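PDB 4RU1: monosaccharide ABC transporter substrate-binding protein, CUT2 family from Acidothermus cellulolyticus, which probably captures cyclic polyols or sugars for an ABC importer of the CUT2 family and here holds myo-inositol between its two lobes. Local coordinates for residues 105-110 / 258-263; 21-26 / 266-271; 253-258 / 280-285; 70-73 / 79-82. All coordinates share one frame; numbering follows the deposited sequence. Where two conformers were deposited one is given.

Interaction 1. Residues 105-110 / 258-263. With INS (1,2,3,4,5,6-hexahydroxy-cyclohexane), chain M.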
loop_
_atom_site.group_PDB
_atom_site.type_symbol
_atom_site.label_atom_id
_atom_site.label_comp_id
_atom_site.label_asym_id
_atom_site.label_seq_id
_atom_site.Cartn_x
_atom_site.Cartn_y
_atom_site.Cartn_z
ATOM N N VAL A 105 -2.071 4.828 15.993
ATOM C CA VAL A 105 -1.236 5.224 14.862
ATOM C C VAL A 105 -1.880 4.669 13.623
ATOM O O VAL A 105 -2.356 3.538 13.647
ATOM C CB VAL A 105 0.214 4.806 15.034
ATOM C CG1 VAL A 105 1.064 5.041 13.767
ATOM C CG2 VAL A 105 0.824 5.611 16.199
ATOM N N ALA A 106 -1.933 5.485 12.554
ATOM C CA ALA A 106 -2.499 5.069 11.257
ATOM C C ALA A 106 -1.369 4.801 10.286
ATOM O O ALA A 106 -0.261 5.325 10.457
ATOM C CB ALA A 106 -3.518 6.031 10.726
ATOM N N PHE A 107 -1.575 3.919 9.337
ATOM C CA PHE A 107 -0.530 3.630 8.417
ATOM C C PHE A 107 -1.140 3.082 7.124
ATOM O O PHE A 107 -2.317 2.658 7.081
ATOM C CB PHE A 107 0.552 2.681 9.007
ATOM C CG PHE A 107 0.091 1.259 9.158
ATOM C CD1 PHE A 107 -0.741 0.869 10.188
ATOM C CD2 PHE A 107 0.595 0.297 8.305
ATOM C CE1 PHE A 107 -1.179 -0.458 10.317
ATOM C CE2 PHE A 107 0.141 -1.015 8.407
ATOM C CZ PHE A 107 -0.683 -1.387 9.424
ATOM N N ASN A 108 -0.369 3.182 6.040
ATOM C CA ASN A 108 -0.607 2.591 4.741
ATOM C C ASN A 108 -1.768 3.254 3.935
ATOM O O ASN A 108 -1.560 3.597 2.765
ATOM C CB ASN A 108 -0.867 1.124 4.784
ATOM C CG ASN A 108 -1.044 0.554 3.409
ATOM O OD1 ASN A 108 -2.181 0.318 2.987
ATOM N ND2 ASN A 108 0.013 0.355 2.679
ATOM N N ALA A 109 -2.946 3.414 4.541
ATOM C CA ALA A 109 -4.065 4.055 3.892
ATOM C C ALA A 109 -4.682 5.060 4.797
ATOM O O ALA A 109 -4.884 4.773 5.953
ATOM C CB ALA A 109 -5.085 3.056 3.474
ATOM N N GLY A 110 -5.119 6.183 4.222
ATOM C CA GLY A 110 -5.829 7.262 4.920
ATOM C C GLY A 110 -4.987 8.482 5.262
ATOM O O GLY A 110 -5.239 9.101 6.268
ATOM N N TYR A 258 6.966 -1.632 10.591
ATOM C CA TYR A 258 7.914 -1.407 11.653
ATOM C C TYR A 258 7.643 -0.169 12.468
ATOM O O TYR A 258 7.635 -0.172 13.718
ATOM C CB TYR A 258 9.377 -1.403 11.086
ATOM C CG TYR A 258 10.440 -1.153 12.132
ATOM C CD1 TYR A 258 10.773 0.143 12.513
ATOM C CD2 TYR A 258 11.165 -2.217 12.698
ATOM C CE1 TYR A 258 11.773 0.388 13.466
ATOM C CE2 TYR A 258 12.173 -1.984 13.633
ATOM C CZ TYR A 258 12.466 -0.694 14.018
ATOM O OH TYR A 258 13.515 -0.492 14.910
ATOM N N GLU A 259 7.451 0.933 11.773
ATOM C CA GLU A 259 7.237 2.167 12.497
ATOM C C GLU A 259 5.888 2.256 13.203
ATOM O O GLU A 259 5.758 2.929 14.260
ATOM C CB GLU A 259 7.376 3.371 11.592
ATOM C CG GLU A 259 8.805 3.598 11.005
ATOM C CD GLU A 259 9.910 3.761 12.091
ATOM O OE1 GLU A 259 9.536 4.267 13.167
ATOM O OE2 GLU A 259 11.076 3.457 11.823
ATOM N N ALA A 260 4.874 1.615 12.619
ATOM C CA ALA A 260 3.574 1.579 13.281
ATOM C C ALA A 260 3.756 1.052 14.685
ATOM O O ALA A 260 3.244 1.598 15.631
ATOM C CB ALA A 260 2.585 0.693 12.529
ATOM N N VAL A 261 4.560 0.015 14.831
ATOM C CA VAL A 261 4.799 -0.606 16.122
ATOM C C VAL A 261 5.773 0.254 16.960
ATOM O O VAL A 261 5.488 0.554 18.136
ATOM C CB VAL A 261 5.257 -2.048 16.023
ATOM C CG1 VAL A 261 5.675 -2.571 17.383
ATOM C CG2 VAL A 261 4.159 -2.872 15.406
ATOM N N ASP A 262 6.942 0.566 16.419
ATOM C CA ASP A 262 7.995 1.247 17.186
ATOM C C ASP A 262 7.613 2.646 17.629
ATOM O O ASP A 262 8.050 3.089 18.717
ATOM C CB ASP A 262 9.304 1.230 16.384
ATOM C CG ASP A 262 10.510 1.428 17.250
ATOM O OD1 ASP A 262 10.751 0.586 18.143
ATOM O OD2 ASP A 262 11.317 2.368 17.019
ATOM N N SER A 263 6.819 3.357 16.846
ATOM C CA SER A 263 6.311 4.644 17.197
ATOM C C SER A 263 5.379 4.553 18.389
ATOM O O SER A 263 5.375 5.460 19.232
ATOM C CB SER A 263 5.710 5.370 15.999
ATOM O OG SER A 263 4.392 4.890 15.688
HETATM C C1 INS M . -0.539 -1.602 -1.854
HETATM C C2 INS M . -1.248 -2.735 -2.580
HETATM C C3 INS M . -2.116 -3.502 -1.583
HETATM C C4 INS M . -3.031 -2.609 -0.775
HETATM C C5 INS M . -2.273 -1.555 -0.035
HETATM C C6 INS M . -1.390 -0.730 -0.931
HETATM O O1 INS M . 0.250 -0.788 -2.735
HETATM O O2 INS M . -2.140 -2.101 -3.513
HETATM O O3 INS M . -2.901 -4.416 -2.374
HETATM O O4 INS M . -3.824 -3.392 0.154
HETATM O O5 INS M . -3.143 -0.619 0.640
HETATM O O6 INS M . -0.571 0.199 -0.162
#
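Strand 105-107 sets Val105 and Phe107 against Ala260 and Ser263 of helix 258-263, the short axes coming within 8.7 Å of each other and running almost exactly antiparallel at 174°. The Phe107 side chain lies between its own backbone N and carbonyl carbon (chi1 72°), which turns one ring face to the helix. Ala260 CB sits over that face, displaced toward the rim, and is 4.1 Å from Phe107 CD1. Both methyls of Val105 border the serine hydroxyl, with Val105 CG2 3.7 Å from Ser263 OG. That hydroxyl is satisfied inside its own helix, because Ser263 OG donates to Glu259 O at 2.8 Å; Ser263 N reaches the same carbonyl from the opposite face of its plane. A polar group can therefore border valine methyls in a buried place. Beyond the strand end, Asn108 presents its whole amide to the inositol: Asn108 OD1 accepts from INS O5 at 2.7 Å, while Asn108 ND2 donates to INS O6 at 2.9 Å with an N-H...O angle of 152°. ND2 is also hydrogen-bonded to Glu256, which fixes which way round the amide faces. A leucine in place of Asn108 would probably leave two ligand hydroxyls and the glutamate without their amide partners. His28, Phe35, Trp36 and Gln251, also of the pocket, touch Asn108. Strand 104-107 lies between strands 79-82 and 121-124 in the parallel sheet, Phe107 also packs on Met25 of strand 21-27, and Phe123 of strand 121-124 touches both Val105 and Ser263.

Interaction 2. Residues 21-26 / 266-271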
loop_
_atom_site.group_PDB
_atom_site.type_symbol
_atom_site.label_atom_id
_atom_site.label_comp_id
_atom_site.label_asym_id
_atom_site.label_seq_id
_atom_site.Cartn_x
_atom_site.Cartn_y
_atom_site.Cartn_z
ATOM N N LEU A 21 4.089 -4.926 26.233
ATOM C CA LEU A 21 2.992 -4.252 25.572
ATOM C C LEU A 21 2.261 -5.174 24.602
ATOM O O LEU A 21 2.861 -6.078 24.017
ATOM C CB LEU A 21 3.564 -3.119 24.725
ATOM C CG LEU A 21 4.345 -2.110 25.515
ATOM C CD1 LEU A 21 4.744 -0.975 24.646
ATOM C CD2 LEU A 21 3.546 -1.586 26.702
ATOM N N THR A 22 0.945 -4.945 24.494
ATOM C CA THR A 22 0.131 -5.633 23.521
ATOM C C THR A 22 -0.386 -4.615 22.516
ATOM O O THR A 22 -1.055 -3.573 22.914
ATOM C CB THR A 22 -1.092 -6.365 24.137
ATOM O OG1 THR A 22 -0.633 -7.404 24.998
ATOM C CG2 THR A 22 -1.985 -7.001 22.981
ATOM N N ILE A 23 0.032 -4.802 21.260
ATOM C CA ILE A 23 -0.394 -3.876 20.177
ATOM C C ILE A 23 -1.232 -4.612 19.148
ATOM O O ILE A 23 -0.858 -5.653 18.684
ATOM C CB ILE A 23 0.792 -3.213 19.450
ATOM C CG1 ILE A 23 1.788 -2.612 20.464
ATOM C CG2 ILE A 23 0.280 -2.223 18.389
ATOM C CD1 ILE A 23 1.300 -1.466 21.320
ATOM N N ALA A 24 -2.441 -4.056 18.857
ATOM C CA ALA A 24 -3.306 -4.555 17.756
ATOM C C ALA A 24 -2.965 -3.882 16.481
ATOM O O ALA A 24 -3.039 -2.607 16.436
ATOM C CB ALA A 24 -4.780 -4.304 18.034
ATOM N N MET A 25 -2.600 -4.658 15.472
ATOM C CA MET A 25 -2.424 -4.109 14.074
ATOM C C MET A 25 -3.592 -4.604 13.244
ATOM O O MET A 25 -3.811 -5.848 13.125
ATOM C CB MET A 25 -1.122 -4.542 13.437
ATOM C CG MET A 25 -0.911 -4.141 12.019
ATOM S SD MET A 25 0.832 -4.421 11.350
ATOM C CE MET A 25 1.590 -2.955 12.080
ATOM N N ILE A 26 -4.391 -3.654 12.726
ATOM C CA ILE A 26 -5.661 -3.912 12.072
ATOM C C ILE A 26 -5.606 -3.356 10.677
ATOM O O ILE A 26 -5.334 -2.161 10.455
ATOM C CB ILE A 26 -6.743 -3.240 12.868
ATOM C CG1 ILE A 26 -6.793 -3.857 14.273
ATOM C CG2 ILE A 26 -8.086 -3.478 12.217
ATOM C CD1 ILE A 26 -7.650 -3.063 15.263
ATOM N N LEU A 266 7.651 4.246 21.365
ATOM C CA LEU A 266 8.164 5.539 21.767
ATOM C C LEU A 266 7.142 6.443 22.466
ATOM O O LEU A 266 7.428 7.133 23.475
ATOM C CB LEU A 266 8.684 6.289 20.504
ATOM C CG LEU A 266 10.069 5.996 19.953
ATOM C CD1 LEU A 266 10.232 6.593 18.546
ATOM C CD2 LEU A 266 11.123 6.610 20.903
ATOM N N TYR A 267 5.913 6.436 21.991
ATOM C CA TYR A 267 4.860 7.220 22.630
ATOM C C TYR A 267 4.573 6.710 24.044
ATOM O O TYR A 267 4.405 7.494 24.952
ATOM C CB TYR A 267 3.561 7.195 21.816
ATOM C CG TYR A 267 2.514 8.094 22.379
ATOM C CD1 TYR A 267 2.572 9.465 22.181
ATOM C CD2 TYR A 267 1.451 7.584 23.078
ATOM C CE1 TYR A 267 1.596 10.324 22.688
ATOM C CE2 TYR A 267 0.458 8.441 23.591
ATOM C CZ TYR A 267 0.544 9.803 23.389
ATOM O OH TYR A 267 -0.470 10.687 23.876
ATOM N N ILE A 268 4.385 5.394 24.173
ATOM C CA ILE A 268 3.948 4.820 25.444
ATOM C C ILE A 268 5.084 4.947 26.456
ATOM O O ILE A 268 4.843 5.292 27.630
ATOM C CB ILE A 268 3.490 3.362 25.234
ATOM C CG1 ILE A 268 2.190 3.270 24.463
ATOM C CG2 ILE A 268 3.339 2.611 26.570
ATOM C CD1 ILE A 268 1.989 1.900 23.838
ATOM N N THR A 269 6.317 4.739 26.049
ATOM C CA THR A 269 7.424 4.742 27.026
ATOM C C THR A 269 7.958 6.150 27.348
ATOM O O THR A 269 8.454 6.363 28.409
ATOM C CB THR A 269 8.572 3.864 26.547
ATOM O OG1 THR A 269 9.046 4.382 25.317
ATOM C CG2 THR A 269 8.125 2.475 26.304
ATOM N N ASN A 270 7.921 7.067 26.382
ATOM C CA ASN A 270 8.546 8.402 26.556
ATOM C C ASN A 270 7.704 9.575 26.069
ATOM O O ASN A 270 8.173 10.723 26.082
ATOM C CB ASN A 270 9.971 8.439 25.964
ATOM C CG ASN A 270 10.865 9.480 26.628
ATOM O OD1 ASN A 270 10.882 9.631 27.808
ATOM N ND2 ASN A 270 11.534 10.265 25.828
ATOM N N GLY A 271 6.440 9.358 25.698
ATOM C CA GLY A 271 5.494 10.408 25.268
ATOM C C GLY A 271 5.852 11.033 23.913
ATOM O O GLY A 271 5.282 12.091 23.503
#
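Leu21 meets Ile268 end on: the two side chains reach toward each other tip to tip, and Leu21 CD1 lies 4.1 Å from Ile268 CD1. Leu21 CG and Ile268 CG1 each stand anti to their own carbonyl carbon (chi1 -70° for the isoleucine), and the near-extended second torsion of Ile268 (160°) carries CD1 off the helix toward the strand. Ile23 approaches the same methyl, Ile23 CD1 being 4.3 Å from Ile268 CD1, but this side chain was modelled in two conformers and that distance holds for one of them. The contact is thus made of methyl groups, and its backbones are well apart, with Leu21 CA 9.1 Å from Ile268 CA. Successive inward residues of the strand continue the pattern: Ile23 also packs on Leu264 and Met25 on Ala260, so the helix steps back four residues for each two of the strand, as antiparallel neighbours would. The alternate residues Ala24 and Ile26 touch helix 62-74 instead. A parallel sheet with helices on both faces, in the strand order 2-1-3-4-5, is the Rossmann-like lobe of type I periplasmic binding proteins; here its first strand is packed by a helix from late in the chain.

Interaction 3. Residues 253-258 / 280-285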
loop_
_atom_site.group_PDB
_atom_site.type_symbol
_atom_site.label_atom_id
_atom_site.label_comp_id
_atom_site.label_asym_id
_atom_site.label_seq_id
_atom_site.Cartn_x
_atom_site.Cartn_y
_atom_site.Cartn_z
ATOM N N PRO A 253 6.864 -0.992 2.606
ATOM C CA PRO A 253 6.014 -1.634 3.622
ATOM C C PRO A 253 6.668 -2.116 4.866
ATOM O O PRO A 253 6.002 -2.112 5.930
ATOM C CB PRO A 253 5.399 -2.829 2.879
ATOM C CG PRO A 253 6.315 -3.052 1.707
ATOM C CD PRO A 253 6.781 -1.675 1.312
ATOM N N TYR A 254 7.920 -2.550 4.786
ATOM C CA TYR A 254 8.604 -3.002 5.979
ATOM C C TYR A 254 8.688 -1.876 6.966
ATOM O O TYR A 254 8.494 -2.043 8.181
ATOM C CB TYR A 254 9.994 -3.513 5.637
ATOM C CG TYR A 254 10.822 -4.148 6.777
ATOM C CD1 TYR A 254 11.542 -3.338 7.672
ATOM C CD2 TYR A 254 10.856 -5.563 6.989
ATOM C CE1 TYR A 254 12.304 -3.912 8.689
ATOM C CE2 TYR A 254 11.651 -6.133 7.998
ATOM C CZ TYR A 254 12.370 -5.302 8.820
ATOM O OH TYR A 254 13.186 -5.891 9.765
ATOM N N VAL A 255 8.991 -0.678 6.454
ATOM C CA VAL A 255 9.072 0.524 7.279
ATOM C C VAL A 255 7.713 0.916 7.864
ATOM O O VAL A 255 7.619 1.391 8.992
ATOM C CB VAL A 255 9.738 1.702 6.583
ATOM C CG1 VAL A 255 9.747 2.986 7.417
ATOM C CG2 VAL A 255 11.163 1.314 6.224
ATOM N N GLU A 256 6.693 0.907 7.016
ATOM C CA GLU A 256 5.344 1.179 7.502
ATOM C C GLU A 256 4.950 0.298 8.698
ATOM O O GLU A 256 4.506 0.818 9.721
ATOM C CB GLU A 256 4.321 1.004 6.408
ATOM C CG GLU A 256 4.530 1.975 5.236
ATOM C CD GLU A 256 3.547 1.817 4.116
ATOM O OE1 GLU A 256 2.574 1.027 4.181
ATOM O OE2 GLU A 256 3.758 2.479 3.054
ATOM N N GLY A 257 5.107 -1.002 8.554
ATOM C CA GLY A 257 4.758 -1.918 9.663
ATOM C C GLY A 257 5.666 -1.789 10.844
ATOM O O GLY A 257 5.210 -1.770 11.984
ATOM N N TYR A 258 6.966 -1.632 10.591
ATOM C CA TYR A 258 7.914 -1.407 11.653
ATOM C C TYR A 258 7.643 -0.169 12.468
ATOM O O TYR A 258 7.635 -0.172 13.718
ATOM C CB TYR A 258 9.377 -1.403 11.086
ATOM C CG TYR A 258 10.440 -1.153 12.132
ATOM C CD1 TYR A 258 10.773 0.143 12.513
ATOM C CD2 TYR A 258 11.165 -2.217 12.698
ATOM C CE1 TYR A 258 11.773 0.388 13.466
ATOM C CE2 TYR A 258 12.173 -1.984 13.633
ATOM C CZ TYR A 258 12.466 -0.694 14.018
ATOM O OH TYR A 258 13.515 -0.492 14.910
ATOM N N VAL A 280 4.660 10.888 8.408
ATOM C CA VAL A 280 6.029 10.429 8.151
ATOM C C VAL A 280 6.073 9.594 6.864
ATOM O O VAL A 280 5.422 8.565 6.751
ATOM C CB VAL A 280 6.540 9.583 9.282
ATOM C CG1 VAL A 280 7.939 9.039 8.997
ATOM C CG2 VAL A 280 6.508 10.442 10.542
ATOM N N LYS A 281 6.908 10.029 5.912
ATOM C CA LYS A 281 6.909 9.515 4.577
ATOM C C LYS A 281 7.801 8.298 4.486
ATOM O O LYS A 281 8.876 8.270 5.094
ATOM C CB LYS A 281 7.490 10.533 3.637
ATOM C CG LYS A 281 6.749 11.811 3.484
ATOM C CD LYS A 281 7.434 12.638 2.386
ATOM C CE LYS A 281 6.923 14.053 2.401
ATOM N NZ LYS A 281 7.435 14.806 3.575
ATOM N N THR A 282 7.308 7.256 3.801
ATOM C CA THR A 282 8.080 6.026 3.568
ATOM C C THR A 282 8.328 5.848 2.076
ATOM O O THR A 282 8.864 4.815 1.629
ATOM C CB THR A 282 7.327 4.800 4.185
ATOM O OG1 THR A 282 6.052 4.750 3.506
ATOM C CG2 THR A 282 7.091 4.981 5.648
ATOM N N GLY A 283 7.838 6.826 1.284
ATOM C CA GLY A 283 7.982 6.797 -0.233
ATOM C C GLY A 283 7.334 8.061 -0.704
ATOM O O GLY A 283 6.946 8.876 0.139
ATOM N N PRO A 284 7.193 8.274 -1.994
ATOM C CA PRO A 284 7.522 7.312 -3.039
ATOM C C PRO A 284 8.997 7.369 -3.405
ATOM O O PRO A 284 9.609 8.421 -3.291
ATOM C CB PRO A 284 6.701 7.778 -4.227
ATOM C CG PRO A 284 6.591 9.247 -4.037
ATOM C CD PRO A 284 6.529 9.449 -2.536
ATOM N N PHE A 285 9.484 6.246 -3.944
ATOM C CA PHE A 285 10.788 6.186 -4.574
ATOM C C PHE A 285 10.716 5.260 -5.782
ATOM O O PHE A 285 10.286 4.105 -5.639
ATOM C CB PHE A 285 11.865 5.712 -3.602
ATOM C CG PHE A 285 13.269 5.691 -4.214
ATOM C CD1 PHE A 285 13.918 6.864 -4.505
ATOM C CD2 PHE A 285 13.919 4.471 -4.445
ATOM C CE1 PHE A 285 15.211 6.826 -5.061
ATOM C CE2 PHE A 285 15.196 4.418 -4.948
ATOM C CZ PHE A 285 15.826 5.592 -5.301
#
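Thr282 lies across the Glu256 side chain at about a right angle and alongside Val255. Glu256 CG is anti to its carbonyl carbon (chi1 -62°) and the chain continues extended, which sends the carboxylate along past the threonine although the CB itself does not aim there. Its third torsion is only 5°, leaving the carboxylate plane nearly in line with the CB-CG bond. Thr282 OG1 sits 3.6 Å from Glu256 CG, and Thr282 CG2 is 4.0 Å from the same methylene carbon. Segment 280-285 passes from strand 280-281 of one lobe's sheet to strand 285-287 of the other's, making it one of the interlobe connections characteristic of type I periplasmic binding proteins; the peptide bond before Pro284 is cis. Thr282 places OG1 between its backbone N and carbonyl carbon (chi1 60°), where the hydroxyl is hydrogen-bonded to Gln251 O. Glu256 OE2 approaches Thr282 OG1 to 3.3 Å, but its hydrogen-bond partner is Gln251 NE2, so one glutamine engages both sides of the contact. OE1 goes to Asn108, which places Glu256 in a second shell behind two inositol-binding residues. An alanine here would probably leave both amides, of Gln251 and Asn108, without this anchor and freer to turn away from the ligand. The threonine methyl points away from the carboxylate, toward Val255. There Val255 and Thr282 slide past one another in opposite directions, and Val255 CG1 rests 3.8 Å from Thr282 CG2.

Interaction 4. Residues 70-73 / 79-82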
loop_
_atom_site.group_PDB
_atom_site.type_symbol
_atom_site.label_atom_id
_atom_site.label_comp_id
_atom_site.label_asym_id
_atom_site.label_seq_id
_atom_site.Cartn_x
_atom_site.Cartn_y
_atom_site.Cartn_z
ATOM N N GLN A 70 -13.061 -2.102 17.383
ATOM C CA GLN A 70 -13.852 -2.305 18.622
ATOM C C GLN A 70 -13.385 -3.478 19.496
ATOM O O GLN A 70 -13.273 -3.343 20.723
ATOM C CB GLN A 70 -15.344 -2.341 18.264
ATOM C CG GLN A 70 -15.812 -1.018 17.632
ATOM C CD GLN A 70 -17.255 -0.974 17.107
ATOM O OE1 GLN A 70 -17.702 -1.837 16.352
ATOM N NE2 GLN A 70 -17.969 0.090 17.463
ATOM N N ASP A 71 -13.061 -4.615 18.854
ATOM C CA ASP A 71 -12.529 -5.840 19.532
ATOM C C ASP A 71 -11.306 -5.442 20.292
ATOM O O ASP A 71 -11.200 -5.727 21.443
ATOM C CB ASP A 71 -12.157 -7.016 18.638
ATOM C CG ASP A 71 -13.365 -7.612 17.844
ATOM O OD1 ASP A 71 -14.559 -7.378 18.218
ATOM O OD2 ASP A 71 -13.033 -8.357 16.869
ATOM N N ALA A 72 -10.365 -4.718 19.649
ATOM C CA ALA A 72 -9.116 -4.326 20.331
ATOM C C ALA A 72 -9.357 -3.251 21.447
ATOM O O ALA A 72 -8.732 -3.379 22.514
ATOM C CB ALA A 72 -8.051 -3.814 19.295
ATOM N N VAL A 73 -10.309 -2.352 21.285
ATOM C CA VAL A 73 -10.645 -1.404 22.319
ATOM C C VAL A 73 -11.191 -2.182 23.501
ATOM O O VAL A 73 -10.806 -1.906 24.658
ATOM C CB VAL A 73 -11.641 -0.374 21.856
ATOM C CG1 VAL A 73 -12.158 0.465 23.021
ATOM C CG2 VAL A 73 -11.013 0.565 20.844
ATOM N N GLY A 79 -2.042 -0.209 22.415
ATOM C CA GLY A 79 -2.080 0.662 21.265
ATOM C C GLY A 79 -2.635 -0.101 20.099
ATOM O O GLY A 79 -2.623 -1.315 20.061
ATOM N N ILE A 80 -3.062 0.700 19.149
ATOM C CA ILE A 80 -3.644 0.270 17.923
ATOM C C ILE A 80 -2.899 0.915 16.758
ATOM O O ILE A 80 -2.688 2.105 16.718
ATOM C CB ILE A 80 -5.135 0.611 17.832
ATOM C CG1 ILE A 80 -5.964 -0.175 18.921
ATOM C CG2 ILE A 80 -5.673 0.346 16.398
ATOM C CD1 ILE A 80 -7.388 0.273 19.072
ATOM N N ALA A 81 -2.529 0.067 15.799
ATOM C CA ALA A 81 -2.046 0.481 14.508
ATOM C C ALA A 81 -3.063 0.089 13.452
ATOM O O ALA A 81 -3.418 -1.132 13.345
ATOM C CB ALA A 81 -0.708 -0.193 14.310
ATOM N N VAL A 82 -3.609 1.066 12.717
ATOM C CA VAL A 82 -4.756 0.803 11.866
ATOM C C VAL A 82 -4.623 1.427 10.481
ATOM O O VAL A 82 -4.017 2.472 10.300
ATOM C CB VAL A 82 -6.016 1.361 12.526
ATOM C CG1 VAL A 82 -6.017 2.877 12.651
ATOM C CG2 VAL A 82 -7.246 0.838 11.848
#
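Ile80 of strand 79-82 carries the contact, reaching out to Ala72 and Val73 of helix 70-73. Its CB starts the path from the strand toward the helix, still 5.5 Å from Ala72 CB. From there CG1 leaves opposite the carbonyl carbon (chi1 -65°) and comes within 4.2 Å of Ala72 CB. The extended second torsion (170°) then brings CD1 against both helix residues: Ile80 CD1 is 4.1 Å from Ala72 CB and 4.0 Å from Val73 CG2. Seen from CD1, those two carbons stand 84° apart, so the methyl is approached from two distinct directions rather than resting on a single neighbour. The branch methyl CG2 stays with the strand, 5.6 Å from Ala72 CB. The Val73 side chain crosses that of Ile80 obliquely and offers the methyl that stands anti to its carbonyl carbon. The nearest backbone pair is Ala72 CA and Ile80 CA, 7.5 Å apart, with only a methyl on the helix side. Ala72 also touches Ala24 and Ile26 of strand 21-27, while Ala97 of helix 87-99 and Ile102 meet both Val73 and Ile80. Helix 62-74 joins strand 52-58 to the parallel strand 79-82, two strands that flank strand 21-27, which makes this the second half of a beta-alpha-beta crossover. Every atom that meets across the two segments is an aliphatic carbon; attachment here therefore rests on dispersion and the exclusion of water, with shape rather than directed bonds setting how helix and strand fit.

Interactions 1, 2 and 3 all use helix 253-270, at its middle, its far end and its beginning, whereas interaction 4 packs helix 62-74 on the same parallel sheet. Backbone bonds tie 79-82 to both 21-26 and 105-110, so interactions 1, 2 and 4 share a continuous sheet, and Met25 joins interaction 2 to Phe107 and Ala260 of interaction 1. The touching residues of interaction 1 are all buried; interactions 2, 3 and 4 each include one partly exposed residue, Ile268, Val255 and Val73. Chemistry follows position: interactions 2 and 4, whose centres lie about 22 and 20 Å from the chain's centre, are aliphatic, while polar groups enter in interactions 1 and 3, nearer the ligand.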